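Local coordinates for protein cruciform cutting endonuclease 1, mitochondrial (Schizosaccharomyces pombe, PDB 1KCF) that resolves four-way Holliday junctions as a homodimeric endonuclease, cutting at the point of strand exchange, and appears important for maintaining mitochondrial DNA, at residues Q10-C13 with K14-L18; K188-R191 with V192-V195. All coordinates share one frame; numbering follows the deposited sequence.

Contact 1. Residues Q10-C13 with K14-L18; sequences QHIC and KLTGL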
loop_
_atom_site.group_PDB
_atom_site.type_symbol
_atom_site.label_atom_id
_atom_site.label_comp_id
_atom_site.label_asym_id
_atom_site.label_seq_id
_atom_site.Cartn_x
_atom_site.Cartn_y
_atom_site.Cartn_z
ATOM N N GLN A 10 -27.427 -19.694 4.723
ATOM C CA GLN A 10 -27.040 -18.292 4.796
ATOM C C GLN A 10 -26.767 -17.937 6.255
ATOM O O GLN A 10 -25.883 -17.134 6.559
ATOM C CB GLN A 10 -28.161 -17.402 4.249
ATOM C CG GLN A 10 -28.672 -17.812 2.877
ATOM C CD GLN A 10 -29.773 -16.903 2.358
ATOM O OE1 GLN A 10 -30.707 -16.561 3.087
ATOM N NE2 GLN A 10 -29.676 -16.518 1.090
ATOM N N HIS A 11 -27.538 -18.540 7.155
ATOM C CA HIS A 11 -27.378 -18.291 8.581
ATOM C C HIS A 11 -26.018 -18.811 9.032
ATOM O O HIS A 11 -25.300 -18.140 9.773
ATOM C CB HIS A 11 -28.492 -18.985 9.369
ATOM C CG HIS A 11 -28.391 -18.792 10.850
ATOM N ND1 HIS A 11 -28.494 -17.555 11.449
ATOM C CD2 HIS A 11 -28.176 -19.678 11.853
ATOM C CE1 HIS A 11 -28.345 -17.685 12.755
ATOM N NE2 HIS A 11 -28.151 -18.964 13.027
ATOM N N ILE A 12 -25.675 -20.011 8.575
ATOM C CA ILE A 12 -24.398 -20.627 8.907
ATOM C C ILE A 12 -23.248 -19.749 8.403
ATOM O O ILE A 12 -22.234 -19.580 9.087
ATOM C CB ILE A 12 -24.283 -22.040 8.275
ATOM C CG1 ILE A 12 -25.302 -22.980 8.930
ATOM C CG2 ILE A 12 -22.868 -22.584 8.436
ATOM C CD1 ILE A 12 -25.255 -24.402 8.413
ATOM N N CYS A 13 -23.411 -19.190 7.208
ATOM C CA CYS A 13 -22.385 -18.327 6.634
ATOM C C CYS A 13 -22.162 -17.106 7.513
ATOM O O CYS A 13 -21.027 -16.676 7.716
ATOM C CB CYS A 13 -22.775 -17.897 5.218
ATOM S SG CYS A 13 -22.550 -19.207 3.983
ATOM N N LYS A 14 -23.249 -16.557 8.045
ATOM C CA LYS A 14 -23.156 -15.393 8.913
ATOM C C LYS A 14 -22.497 -15.757 10.240
ATOM O O LYS A 14 -21.806 -14.936 10.839
ATOM C CB LYS A 14 -24.545 -14.808 9.174
ATOM C CG LYS A 14 -24.552 -13.693 10.207
ATOM C CD LYS A 14 -25.946 -13.115 10.420
ATOM C CE LYS A 14 -26.445 -12.396 9.178
ATOM N NZ LYS A 14 -27.791 -11.801 9.389
ATOM N N LEU A 15 -22.714 -16.988 10.694
ATOM C CA LEU A 15 -22.143 -17.443 11.954
ATOM C C LEU A 15 -20.674 -17.817 11.812
ATOM O O LEU A 15 -19.982 -18.005 12.809
ATOM C CB LEU A 15 -22.913 -18.654 12.489
ATOM C CG LEU A 15 -24.374 -18.507 12.924
ATOM C CD1 LEU A 15 -24.870 -19.858 13.409
ATOM C CD2 LEU A 15 -24.509 -17.470 14.030
ATOM N N THR A 16 -20.200 -17.926 10.575
ATOM C CA THR A 16 -18.811 -18.287 10.322
ATOM C C THR A 16 -18.054 -17.201 9.567
ATOM O O THR A 16 -16.941 -17.424 9.092
ATOM C CB THR A 16 -18.722 -19.599 9.522
ATOM O OG1 THR A 16 -19.498 -19.480 8.327
ATOM C CG2 THR A 16 -19.249 -20.769 10.350
ATOM N N GLY A 17 -18.664 -16.026 9.454
ATOM C CA GLY A 17 -18.027 -14.918 8.767
ATOM C C GLY A 17 -17.783 -15.157 7.289
ATOM O O GLY A 17 -16.848 -14.604 6.712
ATOM N N LEU A 18 -18.622 -15.979 6.671
ATOM C CA LEU A 18 -18.477 -16.278 5.251
ATOM C C LEU A 18 -19.505 -15.506 4.440
ATOM O O LEU A 18 -20.466 -14.966 4.992
ATOM C CB LEU A 18 -18.653 -17.778 5.001
ATOM C CG LEU A 18 -17.634 -18.732 5.626
ATOM C CD1 LEU A 18 -18.068 -20.174 5.369
ATOM C CD2 LEU A 18 -16.245 -18.471 5.037
#
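Residues Gln10-Cys13 run straight into Lys14-Leu18, where helix 6-15 gives way to a loop. Lys14 N bonds to Gln10 O at 3.1 Å and Leu15 N to His11 O at 3.0 Å, the ordinary i to i+4 pattern. At Cys13 the pattern changes: its O accepts Leu18 N at 2.7 Å, a short i+5 bond, and a weak one from Thr16 N. Gly17, with phi +64°, turns the chain so that Leu18 N points back at the helix.

The side chains follow this turn. His11 has CG anti to the backbone N (chi1 179°), which carries the imidazole toward the C-terminal end, where Leu15 covers one face. Leu15 CG sits above that face, offset toward the rim, 4.0 Å from the centroid and 20° off the normal, a CH-pi contact, while Leu15 CD1 reaches His11 NE2 at 3.4 Å. Thr16 OG1 folds back over the last turn and donates to Ile12 O at 2.8 Å, tilted from the carbonyl plane. Cys13 CB and Leu18 CB meet at 4.1 Å across the turn. Cys13 packs on Leu27 and Leu18 on Ile31 of helix 26-33; Leu15 and Thr16 face helix 224-253, and Ile12 touches both helices. The 6→1 bond, the positive phi of Gly17 and the Cys13-Leu18 apolar pair make a Schellman motif, closing the first helix of a segment assigned to the SAP family.

Contact 2. Residues K188-R191 with V192-V195; sequences KKSR and VQMV. With SO4 (sulfate ion), chain C.
Ser190 caps the helix that Arg191 starts: its OG accepts Gln193 N at 3.2 Å, an N-cap bond, with Gln193 CB packed against the same oxygen. OG lies between the backbone N and the carbonyl carbon (chi1 71°), which turns it over the first helical turn. Ser190 O takes Met194 N at 2.9 Å and Arg191 O takes Val195 N at 3.1 Å.

Arg191 holds the sulfate by hydrogen bonds. One sulfate oxygen, O1, is gripped twice, by Arg191 N at 2.7 Å (169°) and by NE at 2.9 Å (165°); O1 lies at the guanidinium edge, in its plane. NH2 adds a weak bond to O4. The sulfate, probably from the crystallisation liquor, thus sits at a helix N-terminus.

Arg191 NH1 forms a salt bridge with Asp230 of the magnesium-binding site, and Lys189 NZ one with Glu197.

Met194 makes the van der Waals contacts: CG on Lys189 CB at 3.9 Å, and CE, swung round by the bend at chi3, 3.7 Å from Arg191 CA.

Around helix 191-200, Met194 packs on Trp175 and Leu179 of helix 168-179, Val195 on Ala229 and Leu233 of helix 224-253, and Val192 and Val195 share Trp215 of helix 209-217.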
loop_
_atom_site.group_PDB
_atom_site.type_symbol
_atom_site.label_atom_id
_atom_site.label_comp_id
_atom_site.label_asym_id
_atom_site.label_seq_id
_atom_site.Cartn_x
_atom_site.Cartn_y
_atom_site.Cartn_z
ATOM N N LYS A 188 -28.772 -2.041 17.805
ATOM C CA LYS A 188 -29.265 -1.666 19.124
ATOM C C LYS A 188 -28.116 -1.597 20.129
ATOM O O LYS A 188 -27.843 -0.540 20.697
ATOM C CB LYS A 188 -30.318 -2.674 19.593
ATOM C CG LYS A 188 -31.052 -2.269 20.862
ATOM C CD LYS A 188 -32.177 -3.247 21.174
ATOM C CE LYS A 188 -32.926 -2.860 22.441
ATOM N NZ LYS A 188 -33.960 -3.875 22.790
ATOM N N LYS A 189 -27.445 -2.724 20.350
ATOM C CA LYS A 189 -26.319 -2.765 21.281
ATOM C C LYS A 189 -25.057 -2.150 20.677
ATOM O O LYS A 189 -24.656 -2.494 19.565
ATOM C CB LYS A 189 -26.021 -4.206 21.695
ATOM C CG LYS A 189 -26.925 -4.750 22.781
ATOM C CD LYS A 189 -26.628 -6.218 23.049
ATOM C CE LYS A 189 -27.473 -6.746 24.194
ATOM N NZ LYS A 189 -27.335 -8.219 24.361
ATOM N N SER A 190 -24.437 -1.236 21.414
ATOM C CA SER A 190 -23.212 -0.594 20.959
ATOM C C SER A 190 -22.067 -1.601 21.085
ATOM O O SER A 190 -22.177 -2.582 21.817
ATOM C CB SER A 190 -22.910 0.641 21.812
ATOM O OG SER A 190 -22.498 0.272 23.114
ATOM N N ARG A 191 -20.977 -1.358 20.364
ATOM C CA ARG A 191 -19.812 -2.241 20.403
ATOM C C ARG A 191 -19.275 -2.374 21.829
ATOM O O ARG A 191 -18.940 -3.470 22.270
ATOM C CB ARG A 191 -18.727 -1.708 19.467
ATOM C CG ARG A 191 -19.114 -1.769 17.993
ATOM C CD ARG A 191 -18.177 -0.934 17.130
ATOM N NE ARG A 191 -18.244 0.481 17.485
ATOM C CZ ARG A 191 -17.375 1.400 17.079
ATOM N NH1 ARG A 191 -16.360 1.058 16.297
ATOM N NH2 ARG A 191 -17.516 2.663 17.459
ATOM N N VAL A 192 -19.209 -1.256 22.547
ATOM C CA VAL A 192 -18.732 -1.251 23.930
ATOM C C VAL A 192 -19.610 -2.137 24.813
ATOM O O VAL A 192 -19.111 -2.885 25.651
ATOM C CB VAL A 192 -18.719 0.186 24.498
ATOM C CG1 VAL A 192 -18.600 0.161 26.016
ATOM C CG2 VAL A 192 -17.558 0.963 23.896
ATOM N N GLN A 193 -20.922 -2.051 24.621
ATOM C CA GLN A 193 -21.859 -2.852 25.398
ATOM C C GLN A 193 -21.746 -4.333 25.056
ATOM O O GLN A 193 -21.882 -5.189 25.930
ATOM C CB GLN A 193 -23.295 -2.381 25.158
ATOM C CG GLN A 193 -23.888 -1.592 26.317
ATOM C CD GLN A 193 -23.838 -2.358 27.633
ATOM O OE1 GLN A 193 -24.427 -3.435 27.765
ATOM N NE2 GLN A 193 -23.128 -1.805 28.614
ATOM N N MET A 194 -21.508 -4.637 23.784
ATOM C CA MET A 194 -21.375 -6.029 23.374
ATOM C C MET A 194 -20.166 -6.662 24.048
ATOM O O MET A 194 -20.253 -7.776 24.554
ATOM C CB MET A 194 -21.238 -6.144 21.853
ATOM C CG MET A 194 -22.477 -5.720 21.088
ATOM S SD MET A 194 -22.459 -6.244 19.351
ATOM C CE MET A 194 -21.627 -4.881 18.587
ATOM N N VAL A 195 -19.043 -5.948 24.064
ATOM C CA VAL A 195 -17.827 -6.456 24.680
ATOM C C VAL A 195 -17.987 -6.568 26.185
ATOM O O VAL A 195 -17.539 -7.539 26.793
ATOM C CB VAL A 195 -16.619 -5.550 24.375
ATOM C CG1 VAL A 195 -15.392 -6.033 25.152
ATOM C CG2 VAL A 195 -16.335 -5.567 22.879
HETATM S S SO4 C . -21.592 1.919 18.294
HETATM O O1 SO4 C . -20.667 0.980 18.955
HETATM O O2 SO4 C . -22.642 1.149 17.602
HETATM O O3 SO4 C . -22.199 2.801 19.309
HETATM O O4 SO4 C . -20.854 2.739 17.315
#

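In the fold
Contact 1 comes first along the chain, at the C-terminal end of helix 6-15 in the SAP segment; contact 2 follows at the start of helix 191-200, in the resolvase domain of the RNase H clan. Their centres lie about 20 Å apart and their nearest atoms about 12 Å, without touching. Helices 168-179 and 224-253 touch both, so the N-terminal segment packs on two helices that also flank helix 191-200. Contact 2 borders the magnesium site, Asp230 on helix 224-253 and Asp46 on strand 42-47, whereas contact 1 lies away from it, packed on the far part of helix 224-253 at Gln244 to Tyr248.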